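PDB 5TX7: D-isomer specific 2-hydroxyacid dehydrogenase family protein from Desulfovibrio vulgaris, which probably catalyses the NAD-dependent interconversion of D-2-hydroxyacids and 2-oxoacids. Local coordinates for residues A[147-152]-A[202-207]; A[152-157]-A[196-201]; A[260-265]-A[286-291]. All coordinates share one frame; numbering follows the deposited sequence.

In the fold
From the N terminus, strand 150-154 comes first among the contacts and is used twice. In interaction 1 its beginning pairs with strand 204-207, about 50 residues on, and so closes a loop. Interaction 2 closes a shorter loop within that one, where helix 195-201 packs on the later part of the same strand. The helix leads directly into strand 204-207, and Gly-152 belongs to both contacts. Interaction 3 comes after both have closed. It joins the end of strand 256-261 to the turn before helix 292-310. Its centre lies about 19 Å from that of interaction 1 and about 20 Å from that of interaction 2. All three reach the same seven-stranded parallel sheet.

Interaction 1 (A[147-152]-A[202-207]); sequences TGKTMG and ADVVSL
Backbone hydrogen bonds join Thr-150 and Gly-152 to the neighbouring strand 204-207. Val-204 N gives to Thr-150 O over 3.0 Å. Gly-152 N gives to Val-204 O over 2.8 Å, almost straight at 179°. Ser-206 N gives to Gly-152 O over 2.9 Å. Met-151 is thus the bridge partner of Val-204, and Gly-152 that of Val-205, in parallel register. At the start of the pairing Thr-150 O accepts a second N-H, from Asp-203, in a more bent bond.

A side-chain bond answers it. Asp-203 OD2 takes Thr-150 N at 3.0 Å through its anti lone pair. Asp-203 CG stands beside its own backbone N (chi1 -61°), which brings the carboxylate to the facing strand. The other oxygen, OD1, forms a salt bridge with Arg-228. Lys-149 crosses the Asp-203 side chain at about a right angle, but its NZ goes to Glu-144.

Apolar contact lies on the face that carries Met-151 and Val-204. Met-151 CG is anti to the backbone N (chi1 173°), and the chain then bends twice, which lays Met-151 SD 3.7 Å from Val-204 CG1. Leu-111 of helix 100-116 touches both residues. Ala-202 CB, just before the strand, lies 3.8 Å from Gly-152 N.

Strands 150-154 and 204-207 are adjacent inner strands of a parallel sheet, a pairing characteristic of the Rossmann-type NAD-binding domain.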
ATOM      1  N   THR A 147      11.090   6.655   2.368  1.00 47.94           N
ATOM      2  CA  THR A 147      11.881   7.287   3.424  1.00 52.16           C
ATOM      3  C   THR A 147      12.709   8.432   2.914  1.00 50.57           C
ATOM      4  O   THR A 147      13.377   8.295   1.904  1.00 52.78           O
ATOM      5  CB  THR A 147      12.832   6.292   4.103  1.00 55.65           C
ATOM      6  OG1 THR A 147      12.124   5.081   4.349  1.00 59.35           O
ATOM      7  CG2 THR A 147      13.328   6.825   5.441  1.00 57.48           C
ATOM      8  N   GLY A 148      12.615   9.565   3.606  1.00 50.18           N
ATOM      9  CA  GLY A 148      13.324  10.782   3.237  1.00 50.50           C
ATOM     10  C   GLY A 148      12.759  11.594   2.076  1.00 49.37           C
ATOM     11  O   GLY A 148      13.258  12.681   1.812  1.00 51.34           O
ATOM     12  N   LYS A 149      11.738  11.090   1.386  1.00 45.96           N
ATOM     13  CA  LYS A 149      11.040  11.885   0.380  1.00 47.79           C
ATOM     14  C   LYS A 149      10.098  12.896   1.046  1.00 45.85           C
ATOM     15  O   LYS A 149       9.703  12.717   2.193  1.00 46.02           O
ATOM     16  CB  LYS A 149      10.227  11.001  -0.576  1.00 48.95           C
ATOM     17  CG  LYS A 149      11.000  10.006  -1.424  1.00 50.38           C
ATOM     18  CD  LYS A 149      10.086   9.496  -2.547  1.00 53.14           C
ATOM     19  CE  LYS A 149      10.760   8.613  -3.590  1.00 55.65           C
ATOM     20  NZ  LYS A 149      12.184   8.953  -3.895  1.00 59.42           N
ATOM     21  N   THR A 150       9.751  13.953   0.318  1.00 43.98           N
ATOM     22  CA  THR A 150       8.826  14.977   0.790  1.00 42.47           C
ATOM     23  C   THR A 150       7.448  14.764   0.147  1.00 42.58           C
ATOM     24  O   THR A 150       7.318  14.709  -1.074  1.00 43.23           O
ATOM     25  CB  THR A 150       9.369  16.386   0.502  1.00 41.48           C
ATOM     26  OG1 THR A 150      10.515  16.591   1.320  1.00 42.43           O
ATOM     27  CG2 THR A 150       8.369  17.477   0.834  1.00 40.79           C
ATOM     28  N   MET A 151       6.440  14.632   1.001  1.00 41.02           N
ATOM     29  CA  MET A 151       5.055  14.573   0.583  1.00 40.68           C
ATOM     30  C   MET A 151       4.487  15.977   0.676  1.00 39.96           C
ATOM     31  O   MET A 151       4.486  16.589   1.750  1.00 38.07           O
ATOM     32  CB  MET A 151       4.268  13.620   1.494  1.00 42.35           C
ATOM     33  CG  MET A 151       2.770  13.584   1.276  1.00 44.21           C
ATOM     34  SD  MET A 151       2.241  12.726  -0.223  1.00 48.62           S
ATOM     35  CE  MET A 151       2.387  11.034   0.322  1.00 48.55           C
ATOM     36  N   GLY A 152       4.004  16.471  -0.465  1.00 39.49           N
ATOM     37  CA  GLY A 152       3.354  17.770  -0.583  1.00 39.97           C
ATOM     38  C   GLY A 152       1.870  17.532  -0.711  1.00 39.72           C
ATOM     39  O   GLY A 152       1.435  16.798  -1.596  1.00 41.15           O
ATOM     40  N   ALA A 202       8.423  19.160  -3.199  1.00 47.04           N
ATOM     41  CA  ALA A 202       7.820  17.851  -3.007  1.00 47.71           C
ATOM     42  C   ALA A 202       8.294  16.820  -4.020  1.00 47.58           C
ATOM     43  O   ALA A 202       8.344  17.084  -5.219  1.00 49.65           O
ATOM     44  CB  ALA A 202       6.314  17.958  -3.085  1.00 47.86           C
ATOM     45  N   ASP A 203       8.608  15.636  -3.502  1.00 46.41           N
ATOM     46  CA  ASP A 203       8.863  14.444  -4.309  1.00 45.17           C
ATOM     47  C   ASP A 203       7.587  13.689  -4.669  1.00 40.57           C
ATOM     48  O   ASP A 203       7.571  12.978  -5.659  1.00 41.68           O
ATOM     49  CB  ASP A 203       9.804  13.493  -3.566  1.00 46.65           C
ATOM     50  CG  ASP A 203      11.140  14.114  -3.289  1.00 48.91           C
ATOM     51  OD1 ASP A 203      11.812  14.508  -4.254  1.00 48.40           O
ATOM     52  OD2 ASP A 203      11.513  14.255  -2.093  1.00 53.60           O
ATOM     53  N   VAL A 204       6.566  13.793  -3.823  1.00 38.81           N
ATOM     54  CA  VAL A 204       5.250  13.245  -4.089  1.00 37.71           C
ATOM     55  C   VAL A 204       4.250  14.338  -3.798  1.00 37.03           C
ATOM     56  O   VAL A 204       4.284  14.924  -2.730  1.00 37.86           O
ATOM     57  CB  VAL A 204       4.906  12.062  -3.162  1.00 38.90           C
ATOM     58  CG1 VAL A 204       3.524  11.493  -3.505  1.00 38.74           C
ATOM     59  CG2 VAL A 204       5.980  10.993  -3.233  1.00 39.67           C
ATOM     60  N   VAL A 205       3.340  14.578  -4.733  1.00 37.91           N
ATOM     61  CA  VAL A 205       2.276  15.538  -4.554  1.00 37.62           C
ATOM     62  C   VAL A 205       0.958  14.791  -4.556  1.00 38.44           C
ATOM     63  O   VAL A 205       0.692  14.079  -5.509  1.00 39.56           O
ATOM     64  CB  VAL A 205       2.240  16.551  -5.720  1.00 38.88           C
ATOM     65  CG1 VAL A 205       0.985  17.420  -5.640  1.00 39.79           C
ATOM     66  CG2 VAL A 205       3.445  17.453  -5.648  1.00 41.38           C
ATOM     67  N   SER A 206       0.127  15.007  -3.528  1.00 38.57           N
ATOM     68  CA  SER A 206      -1.220  14.476  -3.489  1.00 37.73           C
ATOM     69  C   SER A 206      -2.275  15.573  -3.369  1.00 39.07           C
ATOM     70  O   SER A 206      -2.155  16.452  -2.519  1.00 41.63           O
ATOM     71  CB  SER A 206      -1.363  13.521  -2.320  1.00 38.40           C
ATOM     72  OG  SER A 206      -2.611  12.826  -2.407  1.00 40.93           O
ATOM     73  N   LEU A 207      -3.337  15.491  -4.180  1.00 39.00           N
ATOM     74  CA  LEU A 207      -4.371  16.533  -4.251  1.00 38.65           C
ATOM     75  C   LEU A 207      -5.573  16.230  -3.371  1.00 41.18           C
ATOM     76  O   LEU A 207      -6.141  15.136  -3.435  1.00 41.76           O
ATOM     77  CB  LEU A 207      -4.838  16.715  -5.696  1.00 39.35           C
ATOM     78  CG  LEU A 207      -3.748  17.038  -6.734  1.00 37.75           C
ATOM     79  CD1 LEU A 207      -4.404  17.384  -8.066  1.00 40.29           C
ATOM     80  CD2 LEU A 207      -2.807  18.158  -6.302  1.00 35.85           C
TER

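Interaction 2 (A[152-157]-A[196-201]); sequences GIVGFG and DELFTS
Leu-198 reaches out from helix 196-201 and sets its forked tip against the strand at Gly-152, Ile-153 and Val-154. Here the packing is close. Leu-198 CG is anti to its backbone N (chi1 -172°), which sends both methyls away from the helix and toward the sheet. Leu-198 CD2 rests on the bare backbone of Gly-152, 3.8 Å from its CA. Leu-198 CD1 lies over the backbone of Ile-153, 3.6 Å from its O. Val-154 CG2 meets the same fork from further along the strand, 3.9 Å from Leu-198 CD1. The side-chain contacts are apolar, and no hydrogen bond crosses the interface. Leu-198 CD2 also touches Val-205 of the adjoining strand 204-207, so it spans two strands.

The helix axis runs at 147° to the strand, roughly antiparallel, and approaches it to 8.6 Å. It belongs to the beta-alpha-beta crossover that leads from strand 190-192 through the helix to strand 204-207. Beyond Val-154 the strand enters a glycine-rich turn. Gly-155, Gly-157 and Gly-160 fit the GxGxxG pattern of Rossmann dinucleotide-binding domains, and Gly-157 is the N-cap of the following helix.

The contact thins toward Phe-199. Its ring comes no nearer than 4.5 Å, from CE1 to Val-154 CG2, and lies oblique to that methyl. It touches Ser-226 and Val-205 as well. Round the helix, Asp-196, Glu-197 and Thr-200 face solvent and do not meet the strand. Asp-196 forms salt bridges to Arg-222 and Arg-223. Ser-201 OG makes a weak hydrogen bond to Glu-197 O, 3.2 Å away.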
ATOM      1  N   GLY A 152       4.004  16.471  -0.465  1.00 39.49           N
ATOM      2  CA  GLY A 152       3.354  17.770  -0.583  1.00 39.97           C
ATOM      3  C   GLY A 152       1.870  17.532  -0.711  1.00 39.72           C
ATOM      4  O   GLY A 152       1.435  16.798  -1.596  1.00 41.15           O
ATOM      5  N   ILE A 153       1.097  18.141   0.179  1.00 40.47           N
ATOM      6  CA  ILE A 153      -0.339  17.887   0.295  1.00 40.24           C
ATOM      7  C   ILE A 153      -1.076  19.176  -0.052  1.00 39.76           C
ATOM      8  O   ILE A 153      -0.995  20.153   0.684  1.00 42.57           O
ATOM      9  CB  ILE A 153      -0.675  17.398   1.726  1.00 40.67           C
ATOM     10  CG1 ILE A 153       0.056  16.083   1.992  1.00 39.02           C
ATOM     11  CG2 ILE A 153      -2.172  17.237   1.933  1.00 41.04           C
ATOM     12  CD1 ILE A 153      -0.058  15.580   3.412  1.00 39.21           C
ATOM     13  N   VAL A 154      -1.771  19.164  -1.183  1.00 39.58           N
ATOM     14  CA  VAL A 154      -2.517  20.312  -1.684  1.00 41.79           C
ATOM     15  C   VAL A 154      -3.926  20.234  -1.124  1.00 42.27           C
ATOM     16  O   VAL A 154      -4.755  19.484  -1.620  1.00 43.25           O
ATOM     17  CB  VAL A 154      -2.539  20.321  -3.241  1.00 42.60           C
ATOM     18  CG1 VAL A 154      -3.314  21.512  -3.784  1.00 42.38           C
ATOM     19  CG2 VAL A 154      -1.118  20.342  -3.790  1.00 42.33           C
ATOM     20  N   GLY A 155      -4.187  21.011  -0.077  1.00 45.86           N
ATOM     21  CA  GLY A 155      -5.489  20.998   0.626  1.00 47.49           C
ATOM     22  C   GLY A 155      -5.334  20.192   1.903  1.00 48.68           C
ATOM     23  O   GLY A 155      -4.873  19.059   1.851  1.00 49.56           O
ATOM     24  N   PHE A 156      -5.681  20.779   3.051  1.00 48.48           N
ATOM     25  CA  PHE A 156      -5.354  20.183   4.354  1.00 46.59           C
ATOM     26  C   PHE A 156      -6.585  20.101   5.252  1.00 47.53           C
ATOM     27  O   PHE A 156      -6.545  20.436   6.444  1.00 51.91           O
ATOM     28  CB  PHE A 156      -4.196  20.962   5.010  1.00 46.84           C
ATOM     29  CG  PHE A 156      -3.296  20.127   5.896  1.00 46.45           C
ATOM     30  CD1 PHE A 156      -2.809  18.881   5.469  1.00 45.60           C
ATOM     31  CD2 PHE A 156      -2.879  20.611   7.142  1.00 46.55           C
ATOM     32  CE1 PHE A 156      -1.971  18.137   6.284  1.00 46.13           C
ATOM     33  CE2 PHE A 156      -2.032  19.879   7.941  1.00 47.29           C
ATOM     34  CZ  PHE A 156      -1.579  18.631   7.520  1.00 47.05           C
ATOM     35  N   GLY A 157      -7.682  19.618   4.670  1.00 45.84           N
ATOM     36  CA  GLY A 157      -8.844  19.153   5.429  1.00 44.49           C
ATOM     37  C   GLY A 157      -8.555  17.783   6.024  1.00 44.85           C
ATOM     38  O   GLY A 157      -7.400  17.369   6.119  1.00 43.34           O
ATOM     39  N   ASP A 196       3.284  27.223  -4.974  1.00 49.82           N
ATOM     40  CA  ASP A 196       4.461  27.117  -5.853  1.00 50.98           C
ATOM     41  C   ASP A 196       5.643  26.449  -5.159  1.00 53.51           C
ATOM     42  O   ASP A 196       6.268  25.573  -5.754  1.00 54.08           O
ATOM     43  CB  ASP A 196       4.810  28.474  -6.513  1.00 53.88           C
ATOM     44  CG  ASP A 196       3.755  28.911  -7.560  1.00 54.31           C
ATOM     45  OD1 ASP A 196       3.012  28.057  -8.104  1.00 52.55           O
ATOM     46  OD2 ASP A 196       3.648  30.115  -7.873  1.00 55.15           O
ATOM     47  N   GLU A 197       5.903  26.814  -3.903  1.00 55.10           N
ATOM     48  CA  GLU A 197       6.936  26.196  -3.068  1.00 57.96           C
ATOM     49  C   GLU A 197       6.706  24.695  -2.849  1.00 53.47           C
ATOM     50  O   GLU A 197       7.668  23.916  -2.788  1.00 52.54           O
ATOM     51  CB  GLU A 197       6.985  26.925  -1.718  1.00 62.21           C
ATOM     52  CG  GLU A 197       8.124  26.554  -0.773  1.00 66.29           C
ATOM     53  CD  GLU A 197       8.054  27.313   0.561  1.00 75.02           C
ATOM     54  OE1 GLU A 197       7.318  28.347   0.666  1.00 77.07           O
ATOM     55  OE2 GLU A 197       8.737  26.863   1.518  1.00 76.65           O
ATOM     56  N   LEU A 198       5.439  24.297  -2.733  1.00 52.30           N
ATOM     57  CA  LEU A 198       5.077  22.883  -2.587  1.00 49.12           C
ATOM     58  C   LEU A 198       5.591  22.095  -3.777  1.00 45.86           C
ATOM     59  O   LEU A 198       6.260  21.092  -3.580  1.00 46.82           O
ATOM     60  CB  LEU A 198       3.567  22.686  -2.427  1.00 47.63           C
ATOM     61  CG  LEU A 198       3.041  21.277  -2.070  1.00 46.67           C
ATOM     62  CD1 LEU A 198       1.739  21.353  -1.289  1.00 49.21           C
ATOM     63  CD2 LEU A 198       2.815  20.375  -3.269  1.00 45.16           C
ATOM     64  N   PHE A 199       5.308  22.557  -4.994  1.00 44.58           N
ATOM     65  CA  PHE A 199       5.770  21.836  -6.207  1.00 42.86           C
ATOM     66  C   PHE A 199       7.286  21.782  -6.409  1.00 46.26           C
ATOM     67  O   PHE A 199       7.781  20.767  -6.911  1.00 46.60           O
ATOM     68  CB  PHE A 199       5.078  22.357  -7.475  1.00 41.51           C
ATOM     69  CG  PHE A 199       3.679  21.855  -7.619  1.00 39.73           C
ATOM     70  CD1 PHE A 199       2.627  22.546  -7.034  1.00 39.77           C
ATOM     71  CD2 PHE A 199       3.420  20.655  -8.268  1.00 37.83           C
ATOM     72  CE1 PHE A 199       1.333  22.076  -7.121  1.00 39.03           C
ATOM     73  CE2 PHE A 199       2.128  20.197  -8.384  1.00 37.89           C
ATOM     74  CZ  PHE A 199       1.083  20.902  -7.796  1.00 38.62           C
ATOM     75  N   THR A 200       8.027  22.828  -6.004  1.00 48.39           N
ATOM     76  CA  THR A 200       9.480  22.798  -6.126  1.00 50.77           C
ATOM     77  C   THR A 200      10.129  21.880  -5.071  1.00 49.75           C
ATOM     78  O   THR A 200      11.207  21.362  -5.307  1.00 52.08           O
ATOM     79  CB  THR A 200      10.166  24.203  -6.100  1.00 55.83           C
ATOM     80  OG1 THR A 200      10.083  24.791  -4.810  1.00 59.57           O
ATOM     81  CG2 THR A 200       9.575  25.155  -7.080  1.00 57.68           C
ATOM     82  N   SER A 201       9.481  21.687  -3.925  1.00 48.10           N
ATOM     83  CA  SER A 201      10.078  20.935  -2.802  1.00 49.50           C
ATOM     84  C   SER A 201       9.582  19.501  -2.636  1.00 49.11           C
ATOM     85  O   SER A 201      10.242  18.723  -1.980  1.00 55.49           O
ATOM     86  CB  SER A 201       9.821  21.668  -1.489  1.00 48.37           C
ATOM     87  OG  SER A 201      10.443  22.935  -1.510  1.00 54.12           O
TER

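Interaction 3 (A[260-265]-A[286-291]); sequences GLDVLS and HLAWAS
Asp-262 turns its carboxylate to the backbone N-H groups of Leu-287 and Ala-288. Asp-262 CG is anti to its backbone N (chi1 -166°), which carries both oxygens across to the type I turn 287-290. OD1 accepts from Leu-287 N at 3.1 Å through its syn lone pair, close to straight at 169°. It also hydrogen-bonds Thr-284 OG1. Asp-262 OD2 accepts from Ala-288 N at 2.8 Å, met from above the carboxylate plane. Asp-262 O takes a weak hydrogen bond from His-286 N over 2.9 Å.

Val-263 adds a CH-pi contact, its CG1 lying 4.0 Å above the centre of the His-286 ring. The ring's ND1 hydrogen-bonds Glu-267, and Trp-136 of the second subunit meets it edge-to-face. His-286 O accepts from Trp-289 NE1 over 2.9 Å. Ala-288 O hydrogen-bonds Ser-102 OG and Arg-116 of the second subunit, placing the turn at the subunit interface.

Leu-287, Ala-288 and Thr-284 thus satisfy the buried carboxylate and fix its orientation. It holds the backbone just after His-286, while Glu-267 helps to orient the ring. This is consistent with the histidine-glutamate pair of active sites in this family.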
ATOM      1  N   GLY A 260      -0.770   8.429 -10.212  1.00 39.20           N
ATOM      2  CA  GLY A 260      -1.825   7.571  -9.706  1.00 37.47           C
ATOM      3  C   GLY A 260      -3.114   8.376  -9.679  1.00 37.57           C
ATOM      4  O   GLY A 260      -3.232   9.337  -8.928  1.00 36.47           O
ATOM      5  N   LEU A 261      -4.090   7.977 -10.479  1.00 40.35           N
ATOM      6  CA  LEU A 261      -5.279   8.792 -10.706  1.00 41.11           C
ATOM      7  C   LEU A 261      -6.530   7.968 -10.471  1.00 41.30           C
ATOM      8  O   LEU A 261      -6.709   6.929 -11.083  1.00 45.00           O
ATOM      9  CB  LEU A 261      -5.268   9.333 -12.131  1.00 41.25           C
ATOM     10  CG  LEU A 261      -3.970  10.007 -12.578  1.00 42.71           C
ATOM     11  CD1 LEU A 261      -4.089  10.366 -14.053  1.00 44.01           C
ATOM     12  CD2 LEU A 261      -3.651  11.241 -11.756  1.00 41.27           C
ATOM     13  N   ASP A 262      -7.375   8.416  -9.548  1.00 42.08           N
ATOM     14  CA  ASP A 262      -8.657   7.788  -9.330  1.00 43.11           C
ATOM     15  C   ASP A 262      -9.823   8.551 -10.019  1.00 47.81           C
ATOM     16  O   ASP A 262     -10.968   8.098 -10.044  1.00 46.58           O
ATOM     17  CB  ASP A 262      -8.915   7.660  -7.848  1.00 43.09           C
ATOM     18  CG  ASP A 262     -10.054   6.719  -7.553  1.00 42.85           C
ATOM     19  OD1 ASP A 262     -10.032   5.555  -8.047  1.00 41.01           O
ATOM     20  OD2 ASP A 262     -10.998   7.180  -6.864  1.00 41.34           O
ATOM     21  N   VAL A 263      -9.513   9.703 -10.593  1.00 47.16           N
ATOM     22  CA  VAL A 263     -10.487  10.519 -11.264  1.00 46.71           C
ATOM     23  C   VAL A 263      -9.855  11.061 -12.532  1.00 48.61           C
ATOM     24  O   VAL A 263      -8.622  11.123 -12.639  1.00 47.75           O
ATOM     25  CB  VAL A 263     -10.963  11.657 -10.354  1.00 44.83           C
ATOM     26  CG1 VAL A 263     -11.662  11.102  -9.118  1.00 41.93           C
ATOM     27  CG2 VAL A 263      -9.791  12.545  -9.956  1.00 45.99           C
ATOM     28  N   LEU A 264     -10.721  11.419 -13.472  1.00 48.37           N
ATOM     29  CA  LEU A 264     -10.358  12.017 -14.764  1.00 49.98           C
ATOM     30  C   LEU A 264     -11.421  13.074 -15.145  1.00 51.27           C
ATOM     31  O   LEU A 264     -12.527  13.080 -14.609  1.00 48.94           O
ATOM     32  CB  LEU A 264     -10.258  10.953 -15.848  1.00 49.65           C
ATOM     33  CG  LEU A 264      -9.240   9.827 -15.672  1.00 50.01           C
ATOM     34  CD1 LEU A 264      -9.426   8.806 -16.824  1.00 51.26           C
ATOM     35  CD2 LEU A 264      -7.818  10.359 -15.700  1.00 49.76           C
ATOM     36  N   SER A 265     -11.062  13.989 -16.036  1.00 55.46           N
ATOM     37  CA  SER A 265     -11.965  15.068 -16.444  1.00 60.00           C
ATOM     38  C   SER A 265     -13.175  14.550 -17.212  1.00 61.40           C
ATOM     39  O   SER A 265     -14.253  15.139 -17.084  1.00 62.52           O
ATOM     40  CB  SER A 265     -11.217  16.116 -17.256  1.00 62.60           C
ATOM     41  OG  SER A 265     -10.194  16.691 -16.450  1.00 66.41           O
ATOM     42  N   HIS A 286     -12.593   5.699 -10.103  1.00 42.54           N
ATOM     43  CA  HIS A 286     -13.325   6.507  -9.139  1.00 41.55           C
ATOM     44  C   HIS A 286     -13.879   5.679  -7.982  1.00 41.30           C
ATOM     45  O   HIS A 286     -15.069   5.722  -7.689  1.00 43.76           O
ATOM     46  CB  HIS A 286     -14.427   7.276  -9.865  1.00 44.84           C
ATOM     47  CG  HIS A 286     -14.892   8.496  -9.143  1.00 47.81           C
ATOM     48  ND1 HIS A 286     -15.629   9.484  -9.766  1.00 50.47           N
ATOM     49  CD2 HIS A 286     -14.739   8.890  -7.856  1.00 47.42           C
ATOM     50  CE1 HIS A 286     -15.920  10.429  -8.885  1.00 50.35           C
ATOM     51  NE2 HIS A 286     -15.377  10.101  -7.725  1.00 49.20           N
ATOM     52  N   LEU A 287     -12.995   4.939  -7.329  1.00 40.38           N
ATOM     53  CA  LEU A 287     -13.353   4.025  -6.257  1.00 41.96           C
ATOM     54  C   LEU A 287     -12.589   4.285  -4.949  1.00 38.86           C
ATOM     55  O   LEU A 287     -12.609   3.456  -4.051  1.00 38.24           O
ATOM     56  CB  LEU A 287     -13.133   2.571  -6.742  1.00 43.28           C
ATOM     57  CG  LEU A 287     -11.753   2.127  -7.223  1.00 45.17           C
ATOM     58  CD1 LEU A 287     -10.710   2.172  -6.125  1.00 46.29           C
ATOM     59  CD2 LEU A 287     -11.791   0.722  -7.793  1.00 47.31           C
ATOM     60  N   ALA A 288     -11.925   5.421  -4.833  1.00 37.04           N
ATOM     61  CA  ALA A 288     -11.103   5.707  -3.643  1.00 37.81           C
ATOM     62  C   ALA A 288     -11.980   5.782  -2.387  1.00 40.32           C
ATOM     63  O   ALA A 288     -11.577   5.346  -1.311  1.00 41.13           O
ATOM     64  CB  ALA A 288     -10.333   6.999  -3.824  1.00 36.56           C
ATOM     65  N   TRP A 289     -13.177   6.342  -2.558  1.00 43.01           N
ATOM     66  CA  TRP A 289     -14.223   6.479  -1.515  1.00 40.20           C
ATOM     67  C   TRP A 289     -14.862   5.197  -1.017  1.00 37.84           C
ATOM     68  O   TRP A 289     -15.632   5.230  -0.048  1.00 36.80           O
ATOM     69  CB  TRP A 289     -15.379   7.338  -2.069  1.00 40.47           C
ATOM     70  CG  TRP A 289     -16.106   6.643  -3.213  1.00 42.78           C
ATOM     71  CD1 TRP A 289     -15.720   6.603  -4.523  1.00 42.84           C
ATOM     72  CD2 TRP A 289     -17.304   5.850  -3.125  1.00 43.10           C
ATOM     73  NE1 TRP A 289     -16.607   5.848  -5.253  1.00 44.65           N
ATOM     74  CE2 TRP A 289     -17.584   5.370  -4.421  1.00 43.88           C
ATOM     75  CE3 TRP A 289     -18.171   5.510  -2.076  1.00 44.26           C
ATOM     76  CZ2 TRP A 289     -18.702   4.581  -4.709  1.00 44.61           C
ATOM     77  CZ3 TRP A 289     -19.278   4.707  -2.355  1.00 44.56           C
ATOM     78  CH2 TRP A 289     -19.533   4.244  -3.666  1.00 45.35           C
ATOM     79  N   ALA A 290     -14.595   4.083  -1.688  1.00 37.94           N
ATOM     80  CA  ALA A 290     -15.528   2.947  -1.711  1.00 36.59           C
ATOM     81  C   ALA A 290     -15.158   1.725  -0.886  1.00 37.82           C
ATOM     82  O   ALA A 290     -15.618   0.622  -1.206  1.00 37.71           O
ATOM     83  CB  ALA A 290     -15.747   2.537  -3.148  1.00 36.38           C
ATOM     84  N   SER A 291     -14.370   1.878   0.180  1.00 38.41           N
ATOM     85  CA  SER A 291     -14.084   0.726   1.034  1.00 41.20           C
ATOM     86  C   SER A 291     -15.379   0.250   1.709  1.00 43.18           C
ATOM     87  O   SER A 291     -16.300   1.049   1.930  1.00 45.11           O
ATOM     88  CB  SER A 291     -13.060   1.049   2.109  1.00 41.30           C
ATOM     89  OG  SER A 291     -13.645   1.865   3.119  1.00 42.02           O
TER